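Local coordinates for protein 16S rRNA (guanine(1405)-N(7))-methyltransferase (Klebsiella pneumoniae, PDB 6PI9) that probably methylates the N7 position of guanine 1405 in 16S rRNA, using S-adenosyl-L-methionine and conferring resistance to various aminoglycosides, at residues A[115-120]-A[176-182]; A[209-215]-A[251-257]; A[65-69]-A[149-153]. One frame throughout, in Å; residues are numbered along the deposited sequence.

Contact 1 of 3, residues A[115-120]-A[176-182]; sequences ARVLDL and EADAALL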
loop_
_atom_site.group_PDB
_atom_site.type_symbol
_atom_site.label_atom_id
_atom_site.label_comp_id
_atom_site.label_asym_id
_atom_site.label_seq_id
_atom_site.Cartn_x
_atom_site.Cartn_y
_atom_site.Cartn_z
ATOM N N ALA A 115 6.759 -31.241 3.249
ATOM C CA ALA A 115 7.794 -30.444 3.881
ATOM C C ALA A 115 7.274 -29.798 5.165
ATOM O O ALA A 115 6.088 -29.501 5.291
ATOM C CB ALA A 115 8.267 -29.351 2.944
ATOM N N ARG A 116 8.184 -29.573 6.115
ATOM C CA ARG A 116 7.935 -28.664 7.230
ATOM C C ARG A 116 8.306 -27.278 6.754
ATOM O O ARG A 116 9.471 -27.040 6.392
ATOM C CB ARG A 116 8.772 -28.996 8.456
ATOM C CG ARG A 116 8.592 -27.983 9.613
ATOM C CD ARG A 116 7.158 -27.984 10.163
ATOM N NE ARG A 116 7.095 -27.254 11.452
ATOM C CZ ARG A 116 5.974 -26.946 12.091
ATOM N NH1 ARG A 116 4.795 -27.290 11.580
ATOM N NH2 ARG A 116 6.026 -26.273 13.251
ATOM N N VAL A 117 7.335 -26.366 6.746
ATOM C CA VAL A 117 7.502 -25.068 6.070
ATOM C C VAL A 117 7.277 -23.956 7.087
ATOM O O VAL A 117 6.232 -23.923 7.736
ATOM C CB VAL A 117 6.506 -24.905 4.903
ATOM C CG1 VAL A 117 6.630 -23.556 4.267
ATOM C CG2 VAL A 117 6.733 -25.984 3.819
ATOM N N LEU A 118 8.221 -23.027 7.200
ATOM C CA LEU A 118 8.002 -21.808 7.980
ATOM C C LEU A 118 7.478 -20.735 7.030
ATOM O O LEU A 118 8.058 -20.538 5.983
ATOM C CB LEU A 118 9.319 -21.309 8.561
ATOM C CG LEU A 118 10.135 -22.266 9.404
ATOM C CD1 LEU A 118 11.290 -21.469 10.001
ATOM C CD2 LEU A 118 9.269 -22.906 10.458
ATOM N N ASP A 119 6.406 -20.031 7.390
ATOM C CA ASP A 119 5.873 -18.970 6.511
ATOM C C ASP A 119 6.055 -17.669 7.287
ATOM O O ASP A 119 5.308 -17.410 8.226
ATOM C CB ASP A 119 4.409 -19.253 6.183
ATOM C CG ASP A 119 3.860 -18.388 5.092
ATOM O OD1 ASP A 119 4.479 -17.335 4.746
ATOM O OD2 ASP A 119 2.776 -18.792 4.570
ATOM N N LEU A 120 7.065 -16.852 6.914
ATOM C CA LEU A 120 7.488 -15.731 7.759
ATOM C C LEU A 120 6.719 -14.506 7.312
ATOM O O LEU A 120 6.668 -14.228 6.111
ATOM C CB LEU A 120 8.981 -15.436 7.619
ATOM C CG LEU A 120 9.986 -16.150 8.504
ATOM C CD1 LEU A 120 9.933 -17.586 8.167
ATOM C CD2 LEU A 120 11.380 -15.622 8.207
ATOM N N GLU A 176 13.443 -25.307 13.287
ATOM C CA GLU A 176 13.968 -26.138 12.210
ATOM C C GLU A 176 12.901 -26.354 11.158
ATOM O O GLU A 176 11.764 -26.694 11.489
ATOM C CB GLU A 176 14.363 -27.512 12.729
ATOM C CG GLU A 176 15.389 -27.482 13.761
ATOM C CD GLU A 176 16.515 -28.453 13.504
ATOM O OE1 GLU A 176 17.669 -28.016 13.662
ATOM O OE2 GLU A 176 16.257 -29.653 13.211
ATOM N N ALA A 177 13.283 -26.258 9.891
ATOM C CA ALA A 177 12.309 -26.564 8.858
ATOM C C ALA A 177 13.008 -27.007 7.579
ATOM O O ALA A 177 14.221 -26.862 7.417
ATOM C CB ALA A 177 11.398 -25.373 8.597
ATOM N N ASP A 178 12.220 -27.596 6.687
ATOM C CA ASP A 178 12.729 -27.967 5.373
ATOM C C ASP A 178 12.819 -26.760 4.461
ATOM O O ASP A 178 13.711 -26.686 3.598
ATOM C CB ASP A 178 11.828 -29.040 4.791
ATOM C CG ASP A 178 11.908 -30.328 5.602
ATOM O OD1 ASP A 178 13.055 -30.796 5.767
ATOM O OD2 ASP A 178 10.883 -30.819 6.130
ATOM N N ALA A 179 11.921 -25.803 4.634
ATOM C CA ALA A 179 11.916 -24.638 3.761
ATOM C C ALA A 179 11.339 -23.481 4.531
ATOM O O ALA A 179 10.520 -23.698 5.426
ATOM C CB ALA A 179 11.078 -24.907 2.494
ATOM N N ALA A 180 11.750 -22.233 4.184
ATOM C CA ALA A 180 11.113 -21.050 4.727
ATOM C C ALA A 180 10.712 -20.122 3.595
ATOM O O ALA A 180 11.415 -20.022 2.583
ATOM C CB ALA A 180 12.003 -20.245 5.675
ATOM N N LEU A 181 9.548 -19.506 3.771
ATOM C CA LEU A 181 8.961 -18.613 2.789
ATOM C C LEU A 181 9.132 -17.220 3.343
ATOM O O LEU A 181 8.837 -16.992 4.518
ATOM C CB LEU A 181 7.473 -18.913 2.583
ATOM C CG LEU A 181 7.114 -20.394 2.405
ATOM C CD1 LEU A 181 5.601 -20.563 2.216
ATOM C CD2 LEU A 181 7.849 -21.003 1.166
ATOM N N LEU A 182 9.690 -16.317 2.520
ATOM C CA LEU A 182 9.841 -14.896 2.841
ATOM C C LEU A 182 9.193 -14.157 1.689
ATOM O O LEU A 182 9.892 -13.644 0.781
ATOM C CB LEU A 182 11.317 -14.511 2.981
ATOM C CG LEU A 182 11.987 -15.178 4.209
ATOM C CD1 LEU A 182 12.490 -16.567 3.797
ATOM C CD2 LEU A 182 13.205 -14.330 4.658
HETATM O O HOH W 1 9.483 -26.373 12.760
#

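Contact 2 of 3, residues A[209-215]-A[251-257]; sequences LVVTFPT and DELVYLV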
loop_
_atom_site.group_PDB
_atom_site.type_symbol
_atom_site.label_atom_id
_atom_site.label_comp_id
_atom_site.label_asym_id
_atom_site.label_seq_id
_atom_site.Cartn_x
_atom_site.Cartn_y
_atom_site.Cartn_z
ATOM N N LEU A 209 14.893 -21.636 0.738
ATOM C CA LEU A 209 14.137 -20.423 1.007
ATOM C C LEU A 209 13.401 -20.043 -0.266
ATOM O O LEU A 209 13.939 -20.202 -1.365
ATOM C CB LEU A 209 15.034 -19.241 1.412
ATOM C CG LEU A 209 16.046 -19.547 2.510
ATOM C CD1 LEU A 209 16.838 -18.286 2.752
ATOM C CD2 LEU A 209 15.376 -19.999 3.835
ATOM N N VAL A 210 12.179 -19.545 -0.119
ATOM C CA VAL A 210 11.430 -18.943 -1.229
ATOM C C VAL A 210 11.295 -17.485 -0.897
ATOM O O VAL A 210 10.666 -17.142 0.108
ATOM C CB VAL A 210 10.043 -19.585 -1.401
ATOM C CG1 VAL A 210 9.273 -18.893 -2.555
ATOM C CG2 VAL A 210 10.211 -21.085 -1.655
ATOM N N VAL A 211 11.886 -16.611 -1.712
ATOM C CA VAL A 211 11.923 -15.172 -1.407
ATOM C C VAL A 211 11.231 -14.459 -2.546
ATOM O O VAL A 211 11.549 -14.727 -3.711
ATOM C CB VAL A 211 13.374 -14.658 -1.280
ATOM C CG1 VAL A 211 13.414 -13.106 -1.072
ATOM C CG2 VAL A 211 14.161 -15.446 -0.181
ATOM N N THR A 212 10.228 -13.631 -2.251
ATOM C CA THR A 212 9.514 -13.005 -3.354
ATOM C C THR A 212 9.369 -11.503 -3.171
ATOM O O THR A 212 9.404 -10.964 -2.059
ATOM C CB THR A 212 8.120 -13.580 -3.578
ATOM O OG1 THR A 212 7.242 -13.033 -2.587
ATOM C CG2 THR A 212 8.164 -15.097 -3.504
ATOM N N PHE A 213 9.118 -10.831 -4.306
ATOM C CA PHE A 213 8.969 -9.372 -4.281
ATOM C C PHE A 213 7.770 -8.986 -5.136
ATOM O O PHE A 213 7.510 -9.618 -6.152
ATOM C CB PHE A 213 10.213 -8.669 -4.892
ATOM C CG PHE A 213 11.480 -8.960 -4.141
ATOM C CD1 PHE A 213 11.882 -8.117 -3.106
ATOM C CD2 PHE A 213 12.266 -10.083 -4.463
ATOM C CE1 PHE A 213 13.076 -8.393 -2.388
ATOM C CE2 PHE A 213 13.455 -10.381 -3.747
ATOM C CZ PHE A 213 13.868 -9.519 -2.699
ATOM N N PRO A 214 7.048 -7.948 -4.759
ATOM C CA PRO A 214 5.968 -7.484 -5.631
ATOM C C PRO A 214 6.551 -6.736 -6.823
ATOM O O PRO A 214 7.511 -5.975 -6.695
ATOM C CB PRO A 214 5.152 -6.554 -4.729
ATOM C CG PRO A 214 6.212 -6.026 -3.705
ATOM C CD PRO A 214 7.248 -7.127 -3.547
ATOM N N THR A 215 6.011 -6.991 -7.986
ATOM C CA THR A 215 6.349 -6.188 -9.154
ATOM C C THR A 215 5.148 -5.273 -9.328
ATOM O O THR A 215 4.097 -5.694 -9.819
ATOM C CB THR A 215 6.609 -7.038 -10.394
ATOM O OG1 THR A 215 5.349 -7.422 -10.962
ATOM C CG2 THR A 215 7.434 -8.289 -10.055
ATOM N N ASP A 251 2.579 -10.884 -11.022
ATOM C CA ASP A 251 3.190 -9.682 -10.435
ATOM C C ASP A 251 3.919 -9.992 -9.136
ATOM O O ASP A 251 3.968 -9.143 -8.236
ATOM C CB ASP A 251 2.173 -8.550 -10.218
ATOM C CG ASP A 251 1.743 -7.855 -11.552
ATOM O OD1 ASP A 251 0.517 -7.778 -11.767
ATOM O OD2 ASP A 251 2.614 -7.370 -12.355
ATOM N N GLU A 252 4.462 -11.213 -9.020
ATOM C CA GLU A 252 5.335 -11.579 -7.907
ATOM C C GLU A 252 6.628 -12.120 -8.501
ATOM O O GLU A 252 6.590 -13.105 -9.233
ATOM C CB GLU A 252 4.644 -12.638 -7.005
ATOM C CG GLU A 252 5.452 -12.983 -5.753
ATOM C CD GLU A 252 4.627 -13.769 -4.747
ATOM O OE1 GLU A 252 3.645 -14.400 -5.157
ATOM O OE2 GLU A 252 4.930 -13.726 -3.544
ATOM N N LEU A 253 7.758 -11.477 -8.191
ATOM C CA LEU A 253 9.073 -12.001 -8.572
ATOM C C LEU A 253 9.516 -13.016 -7.527
ATOM O O LEU A 253 9.646 -12.660 -6.348
ATOM C CB LEU A 253 10.091 -10.862 -8.637
ATOM C CG LEU A 253 11.599 -11.229 -8.743
ATOM C CD1 LEU A 253 11.927 -11.972 -10.039
ATOM C CD2 LEU A 253 12.385 -9.911 -8.592
ATOM N N VAL A 254 9.782 -14.255 -7.957
ATOM C CA VAL A 254 10.005 -15.382 -7.041
ATOM C C VAL A 254 11.432 -15.893 -7.234
ATOM O O VAL A 254 11.848 -16.128 -8.353
ATOM C CB VAL A 254 9.016 -16.542 -7.302
ATOM C CG1 VAL A 254 9.266 -17.710 -6.262
ATOM C CG2 VAL A 254 7.558 -16.061 -7.269
ATOM N N TYR A 255 12.156 -16.071 -6.132
ATOM C CA TYR A 255 13.495 -16.658 -6.093
ATOM C C TYR A 255 13.459 -17.952 -5.290
ATOM O O TYR A 255 12.953 -17.969 -4.165
ATOM C CB TYR A 255 14.481 -15.747 -5.358
ATOM C CG TYR A 255 14.916 -14.550 -6.168
ATOM C CD1 TYR A 255 16.012 -14.616 -7.006
ATOM C CD2 TYR A 255 14.228 -13.344 -6.072
ATOM C CE1 TYR A 255 16.411 -13.480 -7.747
ATOM C CE2 TYR A 255 14.623 -12.236 -6.815
ATOM C CZ TYR A 255 15.685 -12.310 -7.623
ATOM O OH TYR A 255 16.071 -11.181 -8.342
ATOM N N LEU A 256 14.036 -19.019 -5.841
ATOM C CA LEU A 256 14.247 -20.255 -5.092
ATOM C C LEU A 256 15.715 -20.276 -4.680
ATOM O O LEU A 256 16.601 -20.230 -5.540
ATOM C CB LEU A 256 13.904 -21.468 -5.973
ATOM C CG LEU A 256 12.515 -21.461 -6.637
ATOM C CD1 LEU A 256 12.260 -22.772 -7.448
ATOM C CD2 LEU A 256 11.412 -21.227 -5.598
ATOM N N VAL A 257 15.970 -20.364 -3.392
ATOM C CA VAL A 257 17.276 -20.077 -2.827
ATOM C C VAL A 257 17.725 -21.284 -2.025
ATOM O O VAL A 257 16.959 -21.813 -1.215
ATOM C CB VAL A 257 17.209 -18.832 -1.934
ATOM C CG1 VAL A 257 18.540 -18.569 -1.260
ATOM C CG2 VAL A 257 16.718 -17.646 -2.764
#

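Contact 3 of 3, residues A[65-69]-A[149-153]; sequences QKKAR and LVNET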
loop_
_atom_site.group_PDB
_atom_site.type_symbol
_atom_site.label_atom_id
_atom_site.label_comp_id
_atom_site.label_asym_id
_atom_site.label_seq_id
_atom_site.Cartn_x
_atom_site.Cartn_y
_atom_site.Cartn_z
ATOM N N GLN A 65 -11.714 -8.696 8.507
ATOM C CA GLN A 65 -11.256 -9.842 9.284
ATOM C C GLN A 65 -12.426 -10.654 9.836
ATOM O O GLN A 65 -12.395 -11.889 9.816
ATOM C CB GLN A 65 -10.356 -9.363 10.412
ATOM C CG GLN A 65 -9.752 -10.472 11.223
ATOM C CD GLN A 65 -8.674 -9.952 12.126
ATOM O OE1 GLN A 65 -7.666 -9.422 11.655
ATOM N NE2 GLN A 65 -8.887 -10.065 13.438
ATOM N N LYS A 66 -13.459 -9.989 10.355
ATOM C CA LYS A 66 -14.669 -10.722 10.713
ATOM C C LYS A 66 -15.340 -11.299 9.476
ATOM O O LYS A 66 -15.898 -12.402 9.522
ATOM C CB LYS A 66 -15.633 -9.821 11.482
ATOM C CG LYS A 66 -15.222 -9.636 12.926
ATOM C CD LYS A 66 -14.785 -8.213 13.225
ATOM C CE LYS A 66 -14.044 -8.130 14.566
ATOM N NZ LYS A 66 -12.743 -8.892 14.564
ATOM N N LYS A 67 -15.293 -10.568 8.358
ATOM C CA LYS A 67 -15.833 -11.096 7.110
ATOM C C LYS A 67 -15.075 -12.342 6.680
ATOM O O LYS A 67 -15.689 -13.355 6.320
ATOM C CB LYS A 67 -15.793 -10.023 6.016
ATOM C CG LYS A 67 -17.171 -9.420 5.690
ATOM C CD LYS A 67 -17.111 -7.921 5.384
ATOM C CE LYS A 67 -18.450 -7.440 4.854
ATOM N NZ LYS A 67 -19.492 -7.435 5.924
ATOM N N ALA A 68 -13.734 -12.295 6.731
ATOM C CA ALA A 68 -12.942 -13.481 6.426
ATOM C C ALA A 68 -13.277 -14.622 7.373
ATOM O O ALA A 68 -13.322 -15.786 6.960
ATOM C CB ALA A 68 -11.448 -13.153 6.488
ATOM N N ARG A 69 -13.520 -14.305 8.648
ATOM C CA ARG A 69 -13.873 -15.329 9.629
ATOM C C ARG A 69 -15.114 -16.094 9.195
ATOM O O ARG A 69 -15.123 -17.330 9.185
ATOM C CB ARG A 69 -14.092 -14.685 11.001
ATOM C CG ARG A 69 -13.581 -15.501 12.185
ATOM C CD ARG A 69 -13.644 -14.688 13.461
ATOM N NE ARG A 69 -12.946 -15.334 14.567
ATOM C CZ ARG A 69 -13.479 -16.281 15.338
ATOM N NH1 ARG A 69 -14.717 -16.711 15.117
ATOM N NH2 ARG A 69 -12.776 -16.804 16.337
ATOM N N LEU A 149 -6.863 -16.441 12.599
ATOM C CA LEU A 149 -7.605 -17.063 11.505
ATOM C C LEU A 149 -6.909 -18.318 11.012
ATOM O O LEU A 149 -7.560 -19.333 10.720
ATOM C CB LEU A 149 -7.761 -16.074 10.353
ATOM C CG LEU A 149 -8.795 -14.966 10.562
ATOM C CD1 LEU A 149 -8.818 -14.033 9.348
ATOM C CD2 LEU A 149 -10.154 -15.559 10.839
ATOM N N VAL A 150 -5.584 -18.260 10.913
ATOM C CA VAL A 150 -4.821 -19.417 10.470
ATOM C C VAL A 150 -5.017 -20.591 11.416
ATOM O O VAL A 150 -5.314 -21.700 10.983
ATOM C CB VAL A 150 -3.348 -19.041 10.333
ATOM C CG1 VAL A 150 -2.524 -20.299 10.169
ATOM C CG2 VAL A 150 -3.216 -18.115 9.122
ATOM N N ASN A 151 -4.847 -20.365 12.722
ATOM C CA ASN A 151 -4.979 -21.458 13.687
ATOM C C ASN A 151 -6.388 -22.040 13.691
ATOM O O ASN A 151 -6.568 -23.266 13.777
ATOM C CB ASN A 151 -4.609 -20.967 15.096
ATOM C CG ASN A 151 -3.123 -20.841 15.279
ATOM O OD1 ASN A 151 -2.392 -21.677 14.771
ATOM N ND2 ASN A 151 -2.661 -19.798 15.992
ATOM N N GLU A 152 -7.403 -21.180 13.644
ATOM C CA GLU A 152 -8.784 -21.659 13.639
ATOM C C GLU A 152 -9.078 -22.489 12.395
ATOM O O GLU A 152 -9.687 -23.563 12.474
ATOM C CB GLU A 152 -9.735 -20.470 13.712
ATOM C CG GLU A 152 -9.678 -19.746 15.038
ATOM C CD GLU A 152 -10.736 -18.666 15.154
ATOM O OE1 GLU A 152 -11.888 -18.913 14.693
ATOM O OE2 GLU A 152 -10.418 -17.585 15.712
ATOM N N THR A 153 -8.673 -21.991 11.228
ATOM C CA THR A 153 -8.953 -22.718 9.996
ATOM C C THR A 153 -8.227 -24.054 9.992
ATOM O O THR A 153 -8.795 -25.086 9.618
ATOM C CB THR A 153 -8.538 -21.863 8.793
ATOM O OG1 THR A 153 -9.241 -20.614 8.850
ATOM C CG2 THR A 153 -8.818 -22.588 7.456
#

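Contact 1 of 3, residues A[115-120]-A[176-182]
Apolar side chains pack on both faces of this parallel strand pair. On one, V117 CG1 meets L181 CG at 3.7 Å, with D119 as the polar member of that face; on the other, L118 CG packs 3.4 Å from A177 CB, and L120 CD2 lies 4.1 Å from L182 CG, with L200 of helix 196-203 covering the two leucines. The backbones join these layers: L118 N to A179 O (3.0 Å), L181 N to L118 O (2.9 Å) and L120 N to L181 O (3.0 Å) form the parallel ladder, with segment axes at 16° and 4.7 Å apart. These are central neighbours in the Rossmann-like methyltransferase sheet, and strand 117-120 leads toward the cofactor: the D119 side chain lies about 4 Å from bound S-adenosyl-L-homocysteine, while its OD2 hydrogen-bonds to N125 ND2. At the opposite end, R116 O accepts from both D178 N (2.8 Å) and A179 N (3.3 Å), and D178 OD2 accepts from R116 N (3.0 Å, 173°). Outermost, a water bridges R116 NE (2.9 Å) and E176 O (2.6 Å); R116 NH1 hydrogen-bonds to N136 OD1.

Contact 2 of 3, residues A[209-215]-A[251-257]
The CA-to-CB directions divide this antiparallel pair between two faces: L209, V211, F213, L253, Y255 and V257 on one; V210, T212, P214, E252, V254 and L256 on the other. Rotamers then decide which atoms meet. With F213 and Y255 both m, F213 CE2 comes 3.8 Å from Y255 CE2; F233 of helix 225-236 packs on V211, F213 and Y255, meeting the F213 ring edge-to-face. F213 CD2 lies 4.1 Å from L253 CD2. On the other face V210, in t, sets CG1 3.9 Å from V254 CG1 and CG2 4.1 Å from L256 CD2, against helix 100-111. T212 adopts p (chi1 78°) and E252 is extended (chi1 and chi2 both t), which brings T212 OG1 to 2.6 Å from E252 OE2, to which it donates a hydrogen bond. Paired amides fix the register: V211 N to Y255 O (3.0 Å) with Y255 N to V211 O (2.8 Å), and F213 N to L253 O with L253 N to F213 O (both 2.8 Å). T215 N to D251 O (3.0 Å, 176°) extends the ladder. E252 OE1 forms a salt bridge with R96, a residue that binds S-adenosyl-L-homocysteine. One carboxylate therefore links T212 in the sheet with R96 at the cofactor site.

Contact 3 of 3, residues A[65-69]-A[149-153]
L149 opens the second segment and carries the carbon-to-carbon contacts with 65-69. Its CA-to-CB bond points sideways, but the m,t rotamer (chi1 -75°, chi2 179°) carries the branched end to helix 63-75: CD1 is 4.0 Å from A68 CB and 4.1 Å from Q65 CG, while CD2 is 3.7 Å from R69 CG. Q65, A68 and R69 of that helix thus all touch this one leucine, which also touches L124. V150 and N151 turn to other neighbours: V150 packs on A163 and P126, and N151 OD1 accepts a hydrogen bond from A163 N, fastening this helix to strand 162-165.

Helix 144-157 follows strand 137-141 and leads to strand 162-165, making it the crossover helix of a beta-alpha-beta unit in the Rossmann-like methyltransferase fold. Helix 63-75 packs beside it with nearly the same direction, the local axes differing by 9°; their 11.6 Å closest approach is wide, so side chains rather than backbones bridge the gap.

E152 comes next, its CA-to-CB bond directed toward the first segment. Its OE2 forms a salt bridge with R69 NH2 at 2.6 Å, although the hydrogen bond within it is weak (115°), and its OE1 lies over one face of the R69 guanidinium. At T153, OG1 donates to L149 O (2.8 Å), while the side chain packs on L72 and W75, farther along helix 63-75.

Contacts 1 and 2 belong to one mixed sheet. Their centres are 15 Å apart, and neighbouring strands 179-183 and 208-214 join them directly: L182 N lies 2.7 Å from V210 O and A180 O 2.8 Å from V210 N, both probable hydrogen bonds. Contact 3 is a helix pair, its centre 22 Å from that of contact 1 and 26 Å from that of contact 2, on the opposite side of the chain's centre from contact 2. Along the chain, contacts 3 and 1 interleave, and both close before contact 2 opens. The bound S-adenosyl-L-homocysteine approaches D119 in contact 1 and E252 in contact 2 but stays about 10 Å from the side chain of Q65 in contact 3, so the sheet contacts lie nearer the cofactor.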